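Local coordinates for flavoprotein (Thermotoga maritima, PDB 5V8S), which probably transfers electrons as an FMN-binding oxidoreductase, joining a di-iron site in a beta-lactamase-like domain to a flavodoxin domain, at the interface of chains A and B. Numbering follows the deposited sequence. Chains: chain A/B, Flavoprotein.

Contact 1: the interface of chains A and B. Residues chain A 276, 330-331, 363; chain B 124, 128, 161, 164-165, 217.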
# COMPACT_ATOMS: atom_id res chain seq x y z
N TYR A 276 8.93 12.08 9.57
CA TYR A 276 9.00 13.46 10.04
C TYR A 276 10.09 14.31 9.41
O TYR A 276 10.09 15.51 9.68
CB TYR A 276 9.22 13.55 11.56
CG TYR A 276 8.41 12.56 12.39
CD1 TYR A 276 7.03 12.66 12.48
CD2 TYR A 276 9.04 11.54 13.08
CE1 TYR A 276 6.30 11.75 13.18
CE2 TYR A 276 8.32 10.62 13.81
CZ TYR A 276 6.95 10.73 13.86
OH TYR A 276 6.25 9.81 14.58
N TYR A 330 10.87 4.51 15.64
CA TYR A 330 10.19 5.18 16.75
C TYR A 330 9.40 4.14 17.57
O TYR A 330 10.02 3.32 18.25
CB TYR A 330 9.33 6.35 16.24
CG TYR A 330 10.15 7.32 15.38
CD1 TYR A 330 10.98 8.27 15.97
CD2 TYR A 330 10.11 7.27 13.98
CE1 TYR A 330 11.73 9.14 15.21
CE2 TYR A 330 10.88 8.15 13.20
CZ TYR A 330 11.67 9.08 13.83
OH TYR A 330 12.44 9.95 13.07
N GLU A 331 8.06 4.15 17.48
CA GLU A 331 7.24 3.22 18.25
C GLU A 331 7.29 1.78 17.73
O GLU A 331 7.05 0.85 18.50
CB GLU A 331 5.78 3.71 18.28
CG GLU A 331 5.01 3.61 16.94
CD GLU A 331 5.37 4.75 15.97
OE1 GLU A 331 6.28 5.55 16.31
OE2 GLU A 331 4.73 4.85 14.89
N TRP A 363 11.99 2.65 20.17
CA TRP A 363 11.70 2.04 21.46
C TRP A 363 10.70 0.90 21.32
O TRP A 363 9.88 0.65 22.21
CB TRP A 363 11.20 3.10 22.45
CG TRP A 363 10.01 3.87 21.96
CD1 TRP A 363 8.72 3.54 22.13
CD2 TRP A 363 10.02 5.11 21.25
NE1 TRP A 363 7.90 4.50 21.56
CE2 TRP A 363 8.68 5.48 21.02
CE3 TRP A 363 11.03 5.95 20.77
CZ2 TRP A 363 8.32 6.64 20.36
CZ3 TRP A 363 10.67 7.11 20.10
CH2 TRP A 363 9.33 7.45 19.90
N PHE B 124 10.14 10.71 29.59
CA PHE B 124 10.49 10.26 28.25
C PHE B 124 10.54 11.44 27.28
O PHE B 124 11.33 11.43 26.33
CB PHE B 124 9.52 9.16 27.77
CG PHE B 124 10.11 8.23 26.74
CD1 PHE B 124 10.91 7.17 27.12
CD2 PHE B 124 9.83 8.41 25.40
CE1 PHE B 124 11.45 6.30 26.16
CE2 PHE B 124 10.37 7.56 24.43
CZ PHE B 124 11.17 6.50 24.82
N LEU B 128 13.43 12.40 24.44
CA LEU B 128 13.16 12.58 23.02
C LEU B 128 13.54 13.98 22.55
O LEU B 128 14.03 14.14 21.42
CB LEU B 128 11.69 12.27 22.74
CG LEU B 128 11.31 10.79 22.87
CD1 LEU B 128 9.82 10.66 22.60
CD2 LEU B 128 12.10 9.90 21.90
N TRP B 161 1.34 6.38 26.41
CA TRP B 161 0.95 5.54 25.29
C TRP B 161 -0.29 6.06 24.59
O TRP B 161 -1.01 5.30 23.95
CB TRP B 161 0.81 4.07 25.68
CG TRP B 161 2.09 3.51 26.24
CD1 TRP B 161 2.36 3.22 27.55
CD2 TRP B 161 3.28 3.19 25.51
NE1 TRP B 161 3.64 2.75 27.67
CE2 TRP B 161 4.23 2.71 26.44
CE3 TRP B 161 3.64 3.26 24.16
CZ2 TRP B 161 5.50 2.29 26.06
CZ3 TRP B 161 4.92 2.83 23.78
CH2 TRP B 161 5.83 2.37 24.73
N TRP B 164 2.54 7.77 22.50
CA TRP B 164 3.94 7.54 22.83
C TRP B 164 4.13 7.50 24.34
O TRP B 164 3.26 7.95 25.08
CB TRP B 164 4.80 8.68 22.27
CG TRP B 164 5.14 8.58 20.81
CD1 TRP B 164 4.71 7.65 19.90
CD2 TRP B 164 6.04 9.45 20.09
NE1 TRP B 164 5.28 7.88 18.67
CE2 TRP B 164 6.09 8.99 18.76
CE3 TRP B 164 6.78 10.57 20.45
CZ2 TRP B 164 6.87 9.62 17.80
CZ3 TRP B 164 7.55 11.18 19.50
CH2 TRP B 164 7.59 10.71 18.19
N PRO B 165 5.25 6.95 24.82
CA PRO B 165 5.47 6.92 26.28
C PRO B 165 5.67 8.29 26.90
O PRO B 165 5.67 8.39 28.14
CB PRO B 165 6.73 6.05 26.45
CG PRO B 165 7.27 5.80 25.05
CD PRO B 165 6.26 6.21 24.05
N TYR B 217 -2.84 1.19 20.71
CA TYR B 217 -2.80 1.47 22.14
C TYR B 217 -4.19 1.81 22.68
O TYR B 217 -4.31 2.50 23.70
CB TYR B 217 -1.82 2.61 22.44
CG TYR B 217 -0.44 2.33 21.91
CD1 TYR B 217 0.41 1.46 22.55
CD2 TYR B 217 -0.00 2.91 20.72
CE1 TYR B 217 1.67 1.19 22.05
CE2 TYR B 217 1.23 2.63 20.21
CZ TYR B 217 2.06 1.78 20.88
OH TYR B 217 3.29 1.51 20.35
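A:Trp363, on a loop of the flavodoxin part of chain A, drives its indole into an apolar pocket of chain B lined by B:Phe124, B:Leu128, B:Trp161, B:Trp164 and B:Pro165. Its first torsion is the crowded one, with CG between the backbone N and the carbonyl carbon (chi1 56°). The far edge of the benzo ring stands on the face of B:Trp164, the two indoles almost perpendicular (85°), so that A:Trp363 CZ2 lies 3.6 Å from B:Trp164 CE2. One face of A:Trp363 takes the rim of B:Phe124, whose CZ comes to 4.0 Å from A:Trp363 CD2 in an edge-to-face arrangement. Its other face is backed from its own chain by the carbonyl oxygen of A:Tyr330 and the amide of A:Glu331. B:Leu128, one helical turn after B:Phe124 on helix 123-133, brings methyl CD2 to 3.6 Å from A:Trp363 CZ3. On the pyrrole side, A:Trp363 NE1 sits 3.4 Å from B:Pro165 CD, while B:Trp161 slides past in the opposite direction. Farther out, the phenol OH of A:Tyr276 meets B:Trp164 CZ2 tip to tip, 3.3 Å apart, and the ring of A:Tyr276 puts CE2 over the centre of A:Tyr330. At the polar rim the side chain of A:Glu331 is poorly ordered and bent; its carboxylate OE1 receives a weak hydrogen bond from the indole B:Trp164 NE1, 3.5 Å long.

Contact 2: the interface of chains A and B. Residues chain A 274, 302-307, 337; chain B 37-39, 42-43.
Two devices join the chains here: a main-chain oxygen gripped by consecutive amides, and an arginine laid over a tyrosine. The carbonyl oxygen of A:Asp304 accepts from both B:Arg38 N, at 2.9 Å, and B:Tyr39 N. The first amide comes in nearly along the C=O axis (168°), the second from above the carbonyl plane, so the start of strand 39-40 is pinned to the loop after strand 296-302. A:Arg307 leaves that loop with CG anti to the backbone N (chi1 168°), bends at chi2 and chi3, and crosses B:Tyr39 obliquely, its guanidinium tilted 31° from the ring. A:Arg307 NH2 lies over the phenol face, 3.6 Å from the centroid of the B:Tyr39 ring, in a cation-pi contact; CB of the arginine touches the CE2 side of the same ring. A:Arg307 NH2 also donates to B:Val43 O at 3.1 Å, with the acceptor close to the guanidinium plane. B:Arg38 CB packs on the opposite face of the tyrosine, and A:Leu337 CD2 covers the other face of the guanidinium, so each flat group is sandwiched. B:Ala42 turns its methyl against the backbone of A:Ser303. Behind this shell, A:Ser303 OG accepts hydrogen bonds from the amides of A:Glu305 and A:Glu306, bracing the loop that presents A:Asp304 O. Water 1 gathers A:Ser303 O, A:Glu306 O and B:Ala42 O around the arginine, 2.9 Å from A:Arg307 NE. Water 2 connects A:Arg307 NH1 with B:Val43, lying 2.6 Å from the carbonyl oxygen B:Val43 O.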
# COMPACT_ATOMS: atom_id res chain seq x y z
N SER A 274 10.22 8.57 5.44
CA SER A 274 10.60 9.67 6.31
C SER A 274 9.30 10.15 6.92
O SER A 274 8.53 10.87 6.26
CB SER A 274 11.33 10.74 5.50
OG SER A 274 11.73 11.79 6.34
N PHE A 302 8.92 7.60 0.61
CA PHE A 302 7.58 7.67 1.21
C PHE A 302 7.60 8.81 2.23
O PHE A 302 8.29 8.72 3.24
CB PHE A 302 7.25 6.38 1.95
CG PHE A 302 7.13 5.17 1.05
CD1 PHE A 302 5.95 4.90 0.39
CD2 PHE A 302 8.18 4.30 0.90
CE1 PHE A 302 5.83 3.78 -0.42
CE2 PHE A 302 8.07 3.17 0.07
CZ PHE A 302 6.90 2.92 -0.57
N SER A 303 6.84 9.86 1.97
CA SER A 303 6.79 10.99 2.89
C SER A 303 5.34 11.36 3.16
O SER A 303 4.41 10.70 2.68
CB SER A 303 7.51 12.21 2.31
OG SER A 303 6.76 12.75 1.24
N ASP A 304 5.16 12.44 3.91
CA ASP A 304 3.81 12.88 4.19
C ASP A 304 3.16 13.56 2.98
O ASP A 304 1.97 13.89 3.04
CB ASP A 304 3.77 13.73 5.48
CG ASP A 304 4.50 15.04 5.38
OD1 ASP A 304 4.76 15.53 4.27
OD2 ASP A 304 4.82 15.61 6.44
N GLU A 305 3.88 13.75 1.88
CA GLU A 305 3.29 14.33 0.68
C GLU A 305 3.42 13.45 -0.54
O GLU A 305 2.72 13.69 -1.53
CB GLU A 305 3.92 15.69 0.36
CG GLU A 305 3.49 16.78 1.28
CD GLU A 305 3.80 18.16 0.74
OE1 GLU A 305 3.90 18.33 -0.49
OE2 GLU A 305 3.94 19.08 1.56
N GLU A 306 4.28 12.44 -0.52
CA GLU A 306 4.52 11.65 -1.72
C GLU A 306 4.62 10.17 -1.41
O GLU A 306 5.05 9.75 -0.34
CB GLU A 306 5.72 12.16 -2.56
CG GLU A 306 7.03 12.41 -1.84
CD GLU A 306 8.05 13.17 -2.72
OE1 GLU A 306 7.64 13.90 -3.65
OE2 GLU A 306 9.28 13.03 -2.50
N ARG A 307 4.26 9.39 -2.40
CA ARG A 307 4.06 7.95 -2.27
C ARG A 307 4.43 7.33 -3.61
O ARG A 307 3.69 7.50 -4.59
CB ARG A 307 2.58 7.74 -1.95
CG ARG A 307 2.02 6.35 -2.03
CD ARG A 307 2.33 5.52 -0.83
NE ARG A 307 2.04 6.19 0.44
CZ ARG A 307 0.89 6.12 1.10
NH1 ARG A 307 -0.15 5.42 0.64
NH2 ARG A 307 0.79 6.73 2.26
N LEU A 337 4.22 1.01 5.02
CA LEU A 337 4.60 1.07 3.61
C LEU A 337 5.96 0.42 3.38
O LEU A 337 6.16 -0.26 2.37
CB LEU A 337 4.58 2.50 3.11
CG LEU A 337 3.18 3.02 2.84
CD1 LEU A 337 3.10 4.51 2.91
CD2 LEU A 337 2.76 2.55 1.45
N ILE B 37 -0.38 18.51 3.55
CA ILE B 37 -0.13 17.12 3.87
C ILE B 37 -1.14 16.22 3.18
O ILE B 37 -2.31 16.58 3.01
CB ILE B 37 -0.17 16.96 5.40
CG1 ILE B 37 0.34 15.59 5.83
CG2 ILE B 37 -1.58 17.26 5.99
CD1 ILE B 37 0.69 15.50 7.28
N ARG B 38 -0.69 15.05 2.76
CA ARG B 38 -1.53 14.04 2.15
C ARG B 38 -1.61 12.76 2.97
O ARG B 38 -2.64 12.10 2.96
CB ARG B 38 -1.01 13.70 0.73
CG ARG B 38 -1.10 14.87 -0.24
CD ARG B 38 -0.60 14.47 -1.66
NE ARG B 38 -1.22 13.23 -2.12
CZ ARG B 38 -2.46 13.14 -2.62
NH1 ARG B 38 -3.22 14.22 -2.72
NH2 ARG B 38 -2.93 11.96 -3.01
N TYR B 39 -0.53 12.40 3.65
CA TYR B 39 -0.40 11.12 4.35
C TYR B 39 0.13 11.40 5.75
O TYR B 39 1.31 11.74 5.92
CB TYR B 39 0.56 10.20 3.58
CG TYR B 39 0.21 10.05 2.13
CD1 TYR B 39 -0.95 9.39 1.74
CD2 TYR B 39 1.04 10.55 1.13
CE1 TYR B 39 -1.28 9.25 0.39
CE2 TYR B 39 0.72 10.43 -0.21
CZ TYR B 39 -0.43 9.78 -0.57
OH TYR B 39 -0.74 9.64 -1.91
N ALA B 42 3.28 9.81 7.14
CA ALA B 42 3.67 9.24 5.85
C ALA B 42 2.88 7.99 5.47
O ALA B 42 3.28 7.25 4.57
CB ALA B 42 5.19 9.00 5.72
N VAL B 43 1.73 7.75 6.10
CA VAL B 43 0.93 6.58 5.74
C VAL B 43 -0.57 6.84 5.59
O VAL B 43 -1.16 6.38 4.61
CB VAL B 43 1.22 5.36 6.64
CG1 VAL B 43 1.18 5.74 8.05
CG2 VAL B 43 0.25 4.23 6.38
O HOH W 1 3.90 7.88 1.91
O HOH W 2 -1.60 4.41 3.00

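The C-alpha centres of contact 1 and contact 2 lie about 19 Å apart, and the two share no residue. In both, chain A supplies loops of its flavodoxin part, with helix 336-348 added in contact 2. Chain B answers with helix 123-133 and the loop around residues 161-165 in contact 1, but with strand 39-40 and its flanks in contact 2. An aromatic anchor and a polar, hydrated one thus hold the flavodoxin part of one copy against the other. The two-fold repeats both with chains exchanged, an arrangement consistent with a head-to-tail dimer bringing the flavodoxin and di-iron domains of different chains together.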